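Long-range contacts in ftsY (Mycoplasma mycoides, PDB 1ZU4), which is the signal recognition particle receptor FtsY, here as its NG domain, a helical bundle joined to a P-loop NTPase-fold domain of the SRP54 type: residues L137-D142 with A177-D182; L232-A237 with G258-K263. All blocks are in the same frame, centred on the assembly; numbering follows the deposited sequence.

Contact 1 of 2, residues L137-D142 with A177-D182; sequences LIAAAD and ASVVFD
Val179 and Val180, neighbours on helix 176-189, meet the methyls of Ala139 and Ala141 at strand 136-140 of the P-loop NTPase sheet. The helix lies against the sheet nearly antiparallel to the strand, at 159°, with 7.9 Å between the two short axes at their closest. With such small side chains on the strand, the helix backbone comes close: the CA atoms of Ala141 and Val179 are 5.7 Å apart. No hydrogen bond crosses; the contact is apolar and buried.

Val180 reaches over with CG2, the branch anti to its carbonyl carbon, which sits 4.0 Å from Ala141 CB and 4.5 Å from Ala139 CB. Val179 brings CG1 to within 4.3 Å of Ala139 CB, while its CB lies 4.4 Å from Ala141 CB.

Around these four residues, helix 206-221 adds Met216, which touches both Ala141 and Val180, and Ile220, which packs on Val180. Further along helix 176-189, Ala183 carries the packing on to Ala139 and Leu137. The strand itself is held by backbone bonds to strands 164-167 and 194-198.

Ala140 centres an inverse gamma turn, closed by a weak bond from Ala141 N to Ala139 O. Beside this turn, Val179 CG1, anti to its own backbone N (chi1 179°), rests 3.8 Å from Ala140 O.

Contact 2 of 2, residues L232-A237 with G258-K263; sequences LLVIDA and GIILTK
The beta-alpha-beta unit made of strand 230-236, helix 241-250 and strand 258-262 brings Leu233 and Ile259 side by side, Leu233 CB 3.6 Å from Ile259 CD1. On the same face, Ile235 CD1 reaches back to Ile259 CG2, and Ala247 of the connecting helix packs on both Leu233 and Ile235. The strands run in parallel register from Leu232-Gly258 to Asp236-Thr262. Leu233 and Ile235 each use N and O toward the neighbouring strand: Ile260 N gives Leu233 O a nearly straight bond (2.9 Å, 171° at the hydrogen), and Ile260 O accepts from Ile235 N.

In this P-loop NTPase sheet the other face lies under helix 118-131, whose Met125 touches Leu232 and Ile260. Here Val234 CG1 meets Thr262 CG2 at 3.7 Å, the two side chains crossing at about a right angle. Thr262 OG1 sits between its own backbone N and carbonyl carbon (chi1 60°), which turns it back to Ile235 O for a weak 3.4 Å bond beside the stronger one from Thr262 N.

At the strand ends Ala237 N donates to Thr262 O. Asp236 OD1 bonds Thr238 OG1, and the Lys263 chain crosses the carboxylate at a slant, with CD 3.5 Å from Asp236 OD1 and NZ not in contact.

How the contacts relate
Following the chain, the N-terminal helices, strand 106-111 and helix 118-131 precede strand 136-140, which opens contact 1; helix 146-156 and strand 164-167 follow before helix 176-189 returns to close it, 35 residues on. The chain then adds strand 194-198 and helix 206-221 before contact 2 opens; a shorter span of 21 residues, with helix 241-250 in it, closes it. The two are in series, neither nested nor crossed. Both belong to one sheet, running from edge strand 164-167 through 136-140, 194-198, 106-111, 230-236 and 258-262 to 284-288 and 296-298: contact 1 fixes a helix against strand 136-140, contact 2 joins 230-236 to 258-262. Their centres lie about 21 Å apart, with strands 194-198 and 106-111 between.

Contact 1 of 2, residues L137-D142 with A177-D182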
ATOM      1  N   LEU A 137     -12.706  -0.391 -16.241  1.00 19.20           N
ATOM      2  CA  LEU A 137     -12.590   0.895 -16.896  1.00 18.35           C
ATOM      3  C   LEU A 137     -11.714   1.814 -16.039  1.00 16.96           C
ATOM      4  O   LEU A 137     -11.856   1.842 -14.839  1.00 16.32           O
ATOM      5  CB  LEU A 137     -13.981   1.509 -17.067  1.00 18.22           C
ATOM      6  CG  LEU A 137     -14.032   2.852 -17.822  1.00 19.28           C
ATOM      7  CD1 LEU A 137     -13.568   2.714 -19.283  1.00 18.60           C
ATOM      8  CD2 LEU A 137     -15.438   3.437 -17.761  1.00 17.28           C
ATOM      9  N   ILE A 138     -10.793   2.521 -16.685  1.00 17.38           N
ATOM     10  CA  ILE A 138      -9.955   3.547 -16.066  1.00 17.68           C
ATOM     11  C   ILE A 138     -10.376   4.945 -16.545  1.00 18.06           C
ATOM     12  O   ILE A 138     -10.639   5.166 -17.759  1.00 16.45           O
ATOM     13  CB  ILE A 138      -8.470   3.336 -16.435  1.00 17.99           C
ATOM     14  CG1 ILE A 138      -7.947   2.013 -15.839  1.00 19.17           C
ATOM     15  CG2 ILE A 138      -7.603   4.493 -15.988  1.00 16.45           C
ATOM     16  CD1 ILE A 138      -6.760   1.463 -16.610  1.00 18.36           C
ATOM     17  N   ALA A 139     -10.424   5.873 -15.578  1.00 17.71           N
ATOM     18  CA  ALA A 139     -10.705   7.270 -15.828  1.00 18.37           C
ATOM     19  C   ALA A 139      -9.432   7.960 -15.571  1.00 18.49           C
ATOM     20  O   ALA A 139      -9.040   8.110 -14.419  1.00 18.82           O
ATOM     21  CB  ALA A 139     -11.839   7.849 -14.862  1.00 18.24           C
ATOM     22  N   ALA A 140      -8.786   8.385 -16.649  1.00 18.08           N
ATOM     23  CA  ALA A 140      -7.566   9.193 -16.619  1.00 17.02           C
ATOM     24  C   ALA A 140      -7.849  10.635 -16.184  1.00 17.71           C
ATOM     25  O   ALA A 140      -7.720  11.579 -16.995  1.00 15.25           O
ATOM     26  CB  ALA A 140      -6.923   9.194 -18.020  1.00 16.88           C
ATOM     27  N   ALA A 141      -8.194  10.813 -14.908  1.00 17.64           N
ATOM     28  CA  ALA A 141      -8.617  12.126 -14.390  1.00 20.81           C
ATOM     29  C   ALA A 141      -7.494  12.936 -13.757  1.00 22.90           C
ATOM     30  O   ALA A 141      -7.749  13.986 -13.162  1.00 22.28           O
ATOM     31  CB  ALA A 141      -9.777  11.978 -13.407  1.00 19.38           C
ATOM     32  N   ASP A 142      -6.257  12.450 -13.898  1.00 25.24           N
ATOM     33  CA  ASP A 142      -5.088  13.278 -13.633  1.00 28.50           C
ATOM     34  C   ASP A 142      -4.766  13.967 -14.935  1.00 30.37           C
ATOM     35  O   ASP A 142      -3.942  13.489 -15.730  1.00 31.08           O
ATOM     36  CB  ASP A 142      -3.899  12.441 -13.169  1.00 28.65           C
ATOM     37  CG  ASP A 142      -2.749  13.282 -12.651  1.00 30.72           C
ATOM     38  OD1 ASP A 142      -2.639  14.483 -12.994  1.00 32.69           O
ATOM     39  OD2 ASP A 142      -1.939  12.735 -11.884  1.00 34.25           O
ATOM     40  N   ALA A 177     -13.254  16.371 -13.221  1.00 15.61           N
ATOM     41  CA  ALA A 177     -14.594  15.824 -13.076  1.00 15.19           C
ATOM     42  C   ALA A 177     -15.217  15.526 -14.400  1.00 15.00           C
ATOM     43  O   ALA A 177     -16.095  14.691 -14.454  1.00 16.40           O
ATOM     44  CB  ALA A 177     -15.529  16.748 -12.261  1.00 14.72           C
ATOM     45  N   SER A 178     -14.816  16.207 -15.474  1.00 14.45           N
ATOM     46  CA  SER A 178     -15.500  15.923 -16.751  1.00 16.41           C
ATOM     47  C   SER A 178     -15.100  14.544 -17.267  1.00 16.01           C
ATOM     48  O   SER A 178     -15.913  13.844 -17.844  1.00 16.86           O
ATOM     49  CB  SER A 178     -15.272  17.018 -17.789  1.00 15.78           C
ATOM     50  OG  SER A 178     -13.906  17.048 -18.171  1.00 17.81           O
ATOM     51  N   VAL A 179     -13.863  14.135 -17.025  1.00 16.89           N
ATOM     52  CA  VAL A 179     -13.436  12.767 -17.389  1.00 16.53           C
ATOM     53  C   VAL A 179     -14.234  11.739 -16.544  1.00 16.37           C
ATOM     54  O   VAL A 179     -14.714  10.729 -17.054  1.00 17.14           O
ATOM     55  CB  VAL A 179     -11.943  12.596 -17.131  1.00 15.89           C
ATOM     56  CG1 VAL A 179     -11.473  11.176 -17.488  1.00 15.19           C
ATOM     57  CG2 VAL A 179     -11.114  13.720 -17.879  1.00 17.66           C
ATOM     58  N   VAL A 180     -14.401  12.034 -15.264  1.00 16.42           N
ATOM     59  CA  VAL A 180     -15.206  11.159 -14.375  1.00 16.70           C
ATOM     60  C   VAL A 180     -16.645  11.129 -14.856  1.00 16.69           C
ATOM     61  O   VAL A 180     -17.220  10.061 -14.981  1.00 18.56           O
ATOM     62  CB  VAL A 180     -15.019  11.545 -12.924  1.00 15.61           C
ATOM     63  CG1 VAL A 180     -16.032  10.833 -12.002  1.00 16.87           C
ATOM     64  CG2 VAL A 180     -13.565  11.251 -12.525  1.00 15.23           C
ATOM     65  N   PHE A 181     -17.217  12.281 -15.204  1.00 17.07           N
ATOM     66  CA  PHE A 181     -18.549  12.287 -15.853  1.00 17.25           C
ATOM     67  C   PHE A 181     -18.629  11.336 -17.063  1.00 17.64           C
ATOM     68  O   PHE A 181     -19.557  10.507 -17.183  1.00 17.79           O
ATOM     69  CB  PHE A 181     -18.962  13.733 -16.267  1.00 16.77           C
ATOM     70  CG  PHE A 181     -20.306  13.816 -16.959  1.00 18.21           C
ATOM     71  CD1 PHE A 181     -21.415  14.304 -16.284  1.00 19.03           C
ATOM     72  CD2 PHE A 181     -20.448  13.431 -18.295  1.00 19.26           C
ATOM     73  CE1 PHE A 181     -22.642  14.397 -16.905  1.00 21.22           C
ATOM     74  CE2 PHE A 181     -21.694  13.524 -18.944  1.00 21.82           C
ATOM     75  CZ  PHE A 181     -22.790  14.008 -18.234  1.00 20.97           C
ATOM     76  N   ASP A 182     -17.653  11.425 -17.960  1.00 17.80           N
ATOM     77  CA  ASP A 182     -17.664  10.529 -19.121  1.00 18.71           C
ATOM     78  C   ASP A 182     -17.509   9.050 -18.772  1.00 17.73           C
ATOM     79  O   ASP A 182     -18.232   8.188 -19.313  1.00 17.11           O
ATOM     80  CB  ASP A 182     -16.604  10.952 -20.138  1.00 18.63           C
ATOM     81  CG  ASP A 182     -17.011  12.215 -20.888  1.00 22.45           C
ATOM     82  OD1 ASP A 182     -18.231  12.559 -20.884  1.00 17.36           O
ATOM     83  OD2 ASP A 182     -16.113  12.827 -21.514  1.00 22.00           O
TER

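Contact 2 of 2, residues L232-A237 with G258-K263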
ATOM      1  N   LEU A 232      -7.515   4.977  -2.419  1.00 13.76           N
ATOM      2  CA  LEU A 232      -6.297   4.279  -2.128  1.00 14.47           C
ATOM      3  C   LEU A 232      -5.081   5.191  -2.309  1.00 14.40           C
ATOM      4  O   LEU A 232      -4.828   5.732  -3.383  1.00 14.12           O
ATOM      5  CB  LEU A 232      -6.192   2.973  -2.945  1.00 14.58           C
ATOM      6  CG  LEU A 232      -7.300   1.918  -2.698  1.00 15.58           C
ATOM      7  CD1 LEU A 232      -7.274   0.843  -3.772  1.00 16.30           C
ATOM      8  CD2 LEU A 232      -7.212   1.258  -1.310  1.00 16.79           C
ATOM      9  N   LEU A 233      -4.358   5.376  -1.210  1.00 14.53           N
ATOM     10  CA  LEU A 233      -3.120   6.158  -1.193  1.00 14.54           C
ATOM     11  C   LEU A 233      -1.848   5.343  -1.508  1.00 13.98           C
ATOM     12  O   LEU A 233      -1.620   4.286  -0.939  1.00 16.05           O
ATOM     13  CB  LEU A 233      -3.014   6.825   0.194  1.00 14.96           C
ATOM     14  CG  LEU A 233      -1.831   7.767   0.482  1.00 16.13           C
ATOM     15  CD1 LEU A 233      -1.901   8.893  -0.483  1.00 17.24           C
ATOM     16  CD2 LEU A 233      -1.849   8.276   1.965  1.00 19.95           C
ATOM     17  N   VAL A 234      -0.982   5.839  -2.386  1.00 15.12           N
ATOM     18  CA  VAL A 234       0.212   5.103  -2.781  1.00 14.06           C
ATOM     19  C   VAL A 234       1.368   5.602  -1.931  1.00 14.80           C
ATOM     20  O   VAL A 234       1.636   6.797  -1.825  1.00 14.69           O
ATOM     21  CB  VAL A 234       0.540   5.224  -4.302  1.00 15.42           C
ATOM     22  CG1 VAL A 234       1.861   4.535  -4.638  1.00 14.05           C
ATOM     23  CG2 VAL A 234      -0.552   4.585  -5.151  1.00 18.00           C
ATOM     24  N   ILE A 235       2.036   4.676  -1.287  1.00 14.99           N
ATOM     25  CA  ILE A 235       3.249   5.040  -0.607  1.00 16.65           C
ATOM     26  C   ILE A 235       4.331   4.228  -1.240  1.00 16.18           C
ATOM     27  O   ILE A 235       4.227   3.004  -1.273  1.00 17.18           O
ATOM     28  CB  ILE A 235       3.179   4.691   0.905  1.00 16.15           C
ATOM     29  CG1 ILE A 235       2.035   5.476   1.574  1.00 16.32           C
ATOM     30  CG2 ILE A 235       4.507   5.008   1.541  1.00 18.54           C
ATOM     31  CD1 ILE A 235       1.799   5.106   3.039  1.00 17.43           C
ATOM     32  N   ASP A 236       5.365   4.911  -1.696  1.00 15.54           N
ATOM     33  CA  ASP A 236       6.668   4.317  -2.093  1.00 16.55           C
ATOM     34  C   ASP A 236       7.568   3.857  -0.929  1.00 17.50           C
ATOM     35  O   ASP A 236       8.229   4.687  -0.236  1.00 16.80           O
ATOM     36  CB  ASP A 236       7.433   5.370  -2.936  1.00 16.55           C
ATOM     37  CG  ASP A 236       8.675   4.829  -3.611  1.00 17.93           C
ATOM     38  OD1 ASP A 236       9.265   3.790  -3.212  1.00 20.42           O
ATOM     39  OD2 ASP A 236       9.094   5.482  -4.586  1.00 22.42           O
ATOM     40  N   ALA A 237       7.658   2.535  -0.740  1.00 17.30           N
ATOM     41  CA  ALA A 237       8.449   1.994   0.379  1.00 18.06           C
ATOM     42  C   ALA A 237       9.937   2.424   0.387  1.00 19.43           C
ATOM     43  O   ALA A 237      10.573   2.515   1.473  1.00 19.82           O
ATOM     44  CB  ALA A 237       8.329   0.485   0.456  1.00 16.83           C
ATOM     45  N   GLY A 258      -7.455   3.076   2.415  1.00 12.72           N
ATOM     46  CA  GLY A 258      -6.416   2.092   2.420  1.00 13.01           C
ATOM     47  C   GLY A 258      -5.165   2.552   1.687  1.00 12.14           C
ATOM     48  O   GLY A 258      -5.139   3.604   1.047  1.00 13.22           O
ATOM     49  N   ILE A 259      -4.140   1.737   1.769  1.00 12.06           N
ATOM     50  CA  ILE A 259      -2.802   2.043   1.238  1.00 13.39           C
ATOM     51  C   ILE A 259      -2.341   0.952   0.234  1.00 13.61           C
ATOM     52  O   ILE A 259      -2.569  -0.246   0.429  1.00 12.19           O
ATOM     53  CB  ILE A 259      -1.739   2.140   2.389  1.00 14.20           C
ATOM     54  CG1 ILE A 259      -2.077   3.216   3.463  1.00 17.04           C
ATOM     55  CG2 ILE A 259      -0.303   2.377   1.875  1.00 13.60           C
ATOM     56  CD1 ILE A 259      -2.317   4.568   2.952  1.00 18.66           C
ATOM     57  N   ILE A 260      -1.638   1.398  -0.796  1.00 14.50           N
ATOM     58  CA  ILE A 260      -0.913   0.566  -1.725  1.00 13.88           C
ATOM     59  C   ILE A 260       0.566   0.890  -1.487  1.00 15.16           C
ATOM     60  O   ILE A 260       0.982   1.977  -1.770  1.00 17.13           O
ATOM     61  CB  ILE A 260      -1.256   0.911  -3.193  1.00 14.33           C
ATOM     62  CG1 ILE A 260      -2.793   0.752  -3.466  1.00 13.63           C
ATOM     63  CG2 ILE A 260      -0.476   0.039  -4.146  1.00 13.10           C
ATOM     64  CD1 ILE A 260      -3.131   1.034  -4.942  1.00 12.98           C
ATOM     65  N   LEU A 261       1.319  -0.073  -0.974  1.00 14.33           N
ATOM     66  CA  LEU A 261       2.737   0.044  -0.637  1.00 14.60           C
ATOM     67  C   LEU A 261       3.532  -0.508  -1.822  1.00 14.42           C
ATOM     68  O   LEU A 261       3.498  -1.678  -2.067  1.00 13.38           O
ATOM     69  CB  LEU A 261       3.031  -0.819   0.612  1.00 14.35           C
ATOM     70  CG  LEU A 261       4.478  -0.716   1.135  1.00 15.97           C
ATOM     71  CD1 LEU A 261       4.868   0.726   1.500  1.00 14.17           C
ATOM     72  CD2 LEU A 261       4.725  -1.672   2.301  1.00 15.80           C
ATOM     73  N   THR A 262       4.232   0.353  -2.548  1.00 16.08           N
ATOM     74  CA  THR A 262       4.946  -0.033  -3.752  1.00 17.43           C
ATOM     75  C   THR A 262       6.409  -0.133  -3.486  1.00 18.15           C
ATOM     76  O   THR A 262       6.908   0.374  -2.450  1.00 19.24           O
ATOM     77  CB  THR A 262       4.764   1.012  -4.869  1.00 16.85           C
ATOM     78  OG1 THR A 262       5.263   2.279  -4.414  1.00 19.49           O
ATOM     79  CG2 THR A 262       3.292   1.142  -5.243  1.00 18.44           C
ATOM     80  N   LYS A 263       7.102  -0.804  -4.416  1.00 19.91           N
ATOM     81  CA  LYS A 263       8.568  -0.868  -4.421  1.00 21.42           C
ATOM     82  C   LYS A 263       9.161  -1.535  -3.231  1.00 21.78           C
ATOM     83  O   LYS A 263      10.317  -1.283  -2.900  1.00 22.68           O
ATOM     84  CB  LYS A 263       9.195   0.523  -4.643  1.00 20.22           C
ATOM     85  CG  LYS A 263       8.994   0.977  -6.087  1.00 24.78           C
ATOM     86  CD  LYS A 263       9.508   2.375  -6.365  1.00 27.79           C
ATOM     87  CE  LYS A 263       8.769   2.954  -7.557  1.00 32.39           C
ATOM     88  NZ  LYS A 263       8.851   2.019  -8.772  1.00 34.93           N
TER